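Local coordinates for protein amorpha-4,11-diene synthase (Artemisia annua, PDB 4GAX) that is a mutant sesquiterpene synthase that probably cyclises farnesyl diphosphate, with loss of diphosphate, to a product such as amorpha-4,11-diene or alpha-bisabolol, at residues P213-L218 and L528-D533; A291-P296 and L522-N527. All coordinates share one frame; numbering follows the deposited sequence.

Contact 1: P213-L218 and L528-D533; sequences PLWKRL and LVHFLD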
# COMPACT_ATOMS: atom_id res chain seq x y z
N PRO A 213 -10.48 8.45 1.81
CA PRO A 213 -10.03 9.36 0.76
C PRO A 213 -9.11 8.68 -0.25
O PRO A 213 -8.49 7.64 0.06
CB PRO A 213 -9.30 10.45 1.53
CG PRO A 213 -8.89 9.81 2.82
CD PRO A 213 -9.94 8.81 3.14
N LEU A 214 -9.03 9.27 -1.44
CA LEU A 214 -8.28 8.73 -2.56
C LEU A 214 -6.83 8.38 -2.22
O LEU A 214 -6.31 7.30 -2.60
CB LEU A 214 -8.31 9.78 -3.68
CG LEU A 214 -7.56 9.49 -4.97
CD1 LEU A 214 -8.10 8.21 -5.59
CD2 LEU A 214 -7.73 10.67 -5.94
N TRP A 215 -6.18 9.27 -1.49
CA TRP A 215 -4.76 9.09 -1.13
C TRP A 215 -4.54 7.83 -0.31
O TRP A 215 -3.51 7.16 -0.45
CB TRP A 215 -4.28 10.32 -0.37
CG TRP A 215 -2.85 10.28 0.16
CD1 TRP A 215 -2.45 10.56 1.44
CD2 TRP A 215 -1.64 9.96 -0.57
NE1 TRP A 215 -1.08 10.43 1.55
CE2 TRP A 215 -0.56 10.07 0.34
CE3 TRP A 215 -1.38 9.58 -1.89
CZ2 TRP A 215 0.76 9.81 -0.03
CZ3 TRP A 215 -0.05 9.33 -2.26
CH2 TRP A 215 1.00 9.45 -1.34
N LYS A 216 -5.50 7.49 0.54
CA LYS A 216 -5.38 6.31 1.40
C LYS A 216 -5.75 4.99 0.71
O LYS A 216 -5.35 3.92 1.17
CB LYS A 216 -6.18 6.51 2.70
CG LYS A 216 -5.44 7.38 3.72
CD LYS A 216 -6.30 7.82 4.90
CE LYS A 216 -6.78 6.64 5.72
NZ LYS A 216 -5.71 5.63 5.83
N ARG A 217 -6.53 5.06 -0.37
CA ARG A 217 -6.92 3.86 -1.11
C ARG A 217 -5.79 3.43 -2.05
O ARG A 217 -5.19 4.27 -2.75
CB ARG A 217 -8.20 4.12 -1.92
CG ARG A 217 -8.74 2.89 -2.69
CD ARG A 217 -10.20 3.11 -3.12
NE ARG A 217 -10.39 4.52 -3.39
CZ ARG A 217 -11.20 5.32 -2.71
NH1 ARG A 217 -11.95 4.85 -1.73
NH2 ARG A 217 -11.24 6.60 -3.03
N LEU A 218 -5.49 2.14 -2.06
CA LEU A 218 -4.45 1.61 -2.95
C LEU A 218 -4.87 1.90 -4.40
O LEU A 218 -6.04 1.73 -4.73
CB LEU A 218 -4.35 0.09 -2.75
CG LEU A 218 -3.32 -0.43 -1.74
CD1 LEU A 218 -2.63 0.69 -0.97
CD2 LEU A 218 -3.96 -1.43 -0.80
N LEU A 528 2.54 0.21 0.86
CA LEU A 528 2.53 -0.76 1.96
C LEU A 528 2.01 -0.14 3.25
O LEU A 528 1.35 -0.82 4.04
CB LEU A 528 3.92 -1.38 2.18
CG LEU A 528 4.33 -2.35 1.06
CD1 LEU A 528 5.79 -2.80 1.25
CD2 LEU A 528 3.41 -3.57 1.04
N VAL A 529 2.29 1.14 3.48
CA VAL A 529 1.73 1.80 4.67
C VAL A 529 0.21 1.95 4.55
O VAL A 529 -0.52 1.67 5.50
CB VAL A 529 2.35 3.22 4.89
CG1 VAL A 529 1.66 3.93 6.06
CG2 VAL A 529 3.84 3.11 5.16
N HIS A 530 -0.27 2.38 3.39
CA HIS A 530 -1.72 2.51 3.20
C HIS A 530 -2.42 1.16 3.24
O HIS A 530 -3.57 1.05 3.69
CB HIS A 530 -2.02 3.25 1.88
CG HIS A 530 -1.77 4.72 1.96
ND1 HIS A 530 -1.22 5.44 0.92
CD2 HIS A 530 -2.00 5.60 2.95
CE1 HIS A 530 -1.12 6.71 1.27
NE2 HIS A 530 -1.58 6.83 2.51
N PHE A 531 -1.72 0.12 2.80
CA PHE A 531 -2.27 -1.23 2.90
C PHE A 531 -2.65 -1.63 4.33
O PHE A 531 -3.58 -2.44 4.55
CB PHE A 531 -1.31 -2.27 2.31
CG PHE A 531 -1.82 -3.67 2.41
CD1 PHE A 531 -2.87 -4.08 1.60
CD2 PHE A 531 -1.29 -4.56 3.32
CE1 PHE A 531 -3.37 -5.37 1.69
CE2 PHE A 531 -1.78 -5.86 3.41
CZ PHE A 531 -2.82 -6.27 2.59
N LEU A 532 -1.95 -1.07 5.31
CA LEU A 532 -2.22 -1.45 6.71
C LEU A 532 -3.66 -1.14 7.07
O LEU A 532 -4.27 -1.83 7.89
CB LEU A 532 -1.29 -0.72 7.69
CG LEU A 532 0.23 -0.90 7.55
CD1 LEU A 532 0.98 0.18 8.35
CD2 LEU A 532 0.64 -2.28 8.02
N ASP A 533 -4.22 -0.11 6.43
CA ASP A 533 -5.61 0.27 6.68
C ASP A 533 -6.56 -0.81 6.19
O ASP A 533 -7.63 -0.99 6.76
CB ASP A 533 -5.93 1.61 6.00
CG ASP A 533 -7.02 2.39 6.72
OD1 ASP A 533 -7.04 2.38 7.98
OD2 ASP A 533 -7.86 3.01 6.04
O HOH W 1 -5.91 1.57 2.29
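His530 illustrates how one flat ring can join a loop to a helix largely by its shape. The loop 213-218 leads from helix 200-211 to helix 219-232 and lies across helix 519-535, with His530 reaching into it. On the tight side, the imidazole meets Trp215 in a T-shaped stack: its edge turns to the indole face, the planes stand at 81°, and His530 CE1 approaches Trp215 CE2 to 3.5 Å. The indole takes this position with CG anti to its backbone N (chi1 177°), and its NE1 is hydrogen-bonded to Asn508 OD1. One face of the imidazole is covered by the loop backbone, where Lys216 CA makes a CH-pi contact 3.9 Å from the ring centroid. The carbonyl of Trp215 lies over the same face; its O stands 3.2 Å from His530 ND1, but at too poor an angle for a hydrogen bond. Leu218, the N-cap residue of helix 219-232, extends the packing. Its CD1 rests on His530 CB, while CD2 meets Phe531 CD1 at the ring edge, 3.7 Å away. The unusual, nearly eclipsed chi2 of 6° suggests some strain in this leucine.

Beside this core a water makes a short two-bond bridge between the backbones, donating to Lys216 O at 2.7 Å and to His530 O at 2.8 Å. The loose side is a weak salt bridge, NZ of the partly exposed Lys216 to Asp533 OD2 at 3.4 Å, for which the lysine bends at chi3 and chi4; it also makes a cation-pi contact with Trp504. Its charge, 5.4 Å from NZ to His530 NE2, would if anything disfavour protonation of the histidine. Such helix-to-loop packing fits the all-helical fold of plant terpene synthases, here tying an interhelical connection to a helix near the C-terminus.

Contact 2: A291-P296 and L522-N527; sequences ASRFEP and LVAVIN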
# COMPACT_ATOMS: atom_id res chain seq x y z
N ALA A 291 -0.16 -5.08 -3.22
CA ALA A 291 -0.32 -3.69 -2.78
C ALA A 291 0.93 -2.84 -2.96
O ALA A 291 0.83 -1.64 -3.25
CB ALA A 291 -0.77 -3.65 -1.32
N SER A 292 2.10 -3.46 -2.82
CA SER A 292 3.35 -2.69 -2.89
C SER A 292 3.46 -1.96 -4.22
O SER A 292 3.58 -0.73 -4.25
CB SER A 292 4.58 -3.58 -2.67
OG SER A 292 4.68 -4.58 -3.69
N ARG A 293 3.42 -2.72 -5.31
CA ARG A 293 3.35 -2.14 -6.66
C ARG A 293 2.52 -3.09 -7.52
O ARG A 293 2.79 -4.30 -7.55
CB ARG A 293 4.75 -2.01 -7.30
CG ARG A 293 5.77 -1.02 -6.65
CD ARG A 293 5.27 0.43 -6.60
NE ARG A 293 4.82 1.00 -7.88
CZ ARG A 293 5.42 2.00 -8.52
NH1 ARG A 293 6.53 2.53 -8.04
NH2 ARG A 293 4.91 2.48 -9.66
N PHE A 294 1.52 -2.58 -8.23
CA PHE A 294 0.65 -3.48 -9.00
C PHE A 294 1.06 -3.52 -10.48
O PHE A 294 0.56 -4.34 -11.26
CB PHE A 294 -0.81 -3.01 -8.93
CG PHE A 294 -1.06 -1.74 -9.70
CD1 PHE A 294 -1.43 -1.78 -11.04
CD2 PHE A 294 -0.86 -0.50 -9.10
CE1 PHE A 294 -1.62 -0.60 -11.77
CE2 PHE A 294 -1.06 0.70 -9.81
CZ PHE A 294 -1.44 0.64 -11.15
N GLU A 295 1.95 -2.61 -10.87
CA GLU A 295 2.25 -2.41 -12.28
C GLU A 295 3.00 -3.59 -12.91
O GLU A 295 3.72 -4.32 -12.22
CB GLU A 295 3.03 -1.10 -12.47
CG GLU A 295 2.22 0.13 -12.01
CD GLU A 295 2.48 0.48 -10.54
OE1 GLU A 295 2.93 -0.39 -9.76
OE2 GLU A 295 2.22 1.64 -10.16
N PRO A 296 2.82 -3.78 -14.23
CA PRO A 296 3.37 -4.96 -14.90
C PRO A 296 4.87 -5.06 -14.77
O PRO A 296 5.38 -6.17 -14.69
CB PRO A 296 2.95 -4.78 -16.37
CG PRO A 296 2.52 -3.35 -16.49
CD PRO A 296 2.03 -2.94 -15.15
N LEU A 522 9.95 4.51 -2.95
CA LEU A 522 9.24 5.32 -1.96
C LEU A 522 7.75 5.08 -2.16
O LEU A 522 6.99 4.94 -1.18
CB LEU A 522 9.58 6.81 -2.12
CG LEU A 522 8.84 7.74 -1.17
CD1 LEU A 522 9.13 7.34 0.27
CD2 LEU A 522 9.22 9.20 -1.41
N VAL A 523 7.33 5.00 -3.43
CA VAL A 523 5.94 4.75 -3.78
C VAL A 523 5.54 3.38 -3.23
O VAL A 523 4.45 3.23 -2.67
CB VAL A 523 5.71 4.82 -5.32
CG1 VAL A 523 4.34 4.22 -5.72
CG2 VAL A 523 5.84 6.28 -5.81
N ALA A 524 6.43 2.40 -3.35
CA ALA A 524 6.18 1.06 -2.81
C ALA A 524 5.99 1.13 -1.30
O ALA A 524 5.08 0.50 -0.76
CB ALA A 524 7.34 0.10 -3.14
N VAL A 525 6.86 1.87 -0.62
CA VAL A 525 6.75 2.02 0.82
C VAL A 525 5.40 2.64 1.19
O VAL A 525 4.73 2.14 2.09
CB VAL A 525 7.89 2.87 1.43
CG1 VAL A 525 7.59 3.20 2.90
CG2 VAL A 525 9.25 2.13 1.31
N ILE A 526 5.00 3.71 0.51
CA ILE A 526 3.78 4.41 0.90
C ILE A 526 2.56 3.52 0.65
O ILE A 526 1.59 3.57 1.41
CB ILE A 526 3.63 5.82 0.23
CG1 ILE A 526 2.58 6.65 0.97
CG2 ILE A 526 3.20 5.73 -1.25
CD1 ILE A 526 3.00 7.04 2.37
N ASN A 527 2.62 2.69 -0.38
CA ASN A 527 1.50 1.79 -0.67
C ASN A 527 1.40 0.76 0.44
O ASN A 527 0.31 0.47 0.93
CB ASN A 527 1.68 1.10 -2.03
CG ASN A 527 1.52 2.05 -3.21
OD1 ASN A 527 0.93 3.14 -3.08
ND2 ASN A 527 2.04 1.64 -4.36
O HOH W 2 1.48 1.79 -7.45
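Within the all-helical class I terpene synthase fold, helix 519-535 packs against the chain where helix 282-292 gives way to a loop. The contact starts at Val523, whose CG1, anti to its backbone N, sits over one face of the Arg293 guanidinium, offset toward the rim and 3.6 Å from Arg293 NH1. That flat group is held from the side as well: Arg293 grips Glu295 side-on, NE to OE1 at 3.0 Å and NH2 to OE2 at 2.9 Å, while NH1 bonds to Pro520 O at the start of the same helix. To reach this position the arginine folds back, bent at chi2 and chi3. An alanine here, lacking the guanidinium, would probably leave Glu295 less firmly held and loosen the packing on Val523 and the link to Pro520. One residue on, Ala524 offers so little bulk that the backbones come close, with Ser292 CA and Ala524 CA 4.7 Å apart. Arg293 CG lies against the Ala524 methyl, and Ala524 CA points its hydrogen at Ser292 O along a nearly straight path (165° at the hydrogen).

A helical turn past Val523 comes Asn527, with CG anti to its carbonyl carbon. Its CB presses on Ala291 O at 3.1 Å. ND2 gives the single direct hydrogen bond of the contact, to Ser292 O at 2.8 Å and 168°; the acceptor lies in the amide plane, although the donor stands 39° above the plane of the carbonyl. A water links this amide to the salt bridge, donating to Glu295 OE2 at 2.8 Å and accepting a weak bond from Asn527 ND2.

Overall arrangement
Both contacts use helix 519-535 and lie near the centre of the chain, their own centres about 11 Å apart. Both are mainly buried and keep two partly exposed residues, the charged Lys216 and Asp533 in contact 1, the apolar Ala291 and Val523 in contact 2. The chemistry differs accordingly. Contact 1 relies on aromatic and aliphatic packing with only a weak salt bridge across it, whereas contact 2 centres on a straight side-chain-to-backbone hydrogen bond, its strong ion pair lying within 291-296. They also touch directly: Phe531 CD1 packs on Ala291 CB at 3.6 Å, and Trp215 reaches Ile526. One helix thus packs against both the 213-218 loop and the end of helix 282-292.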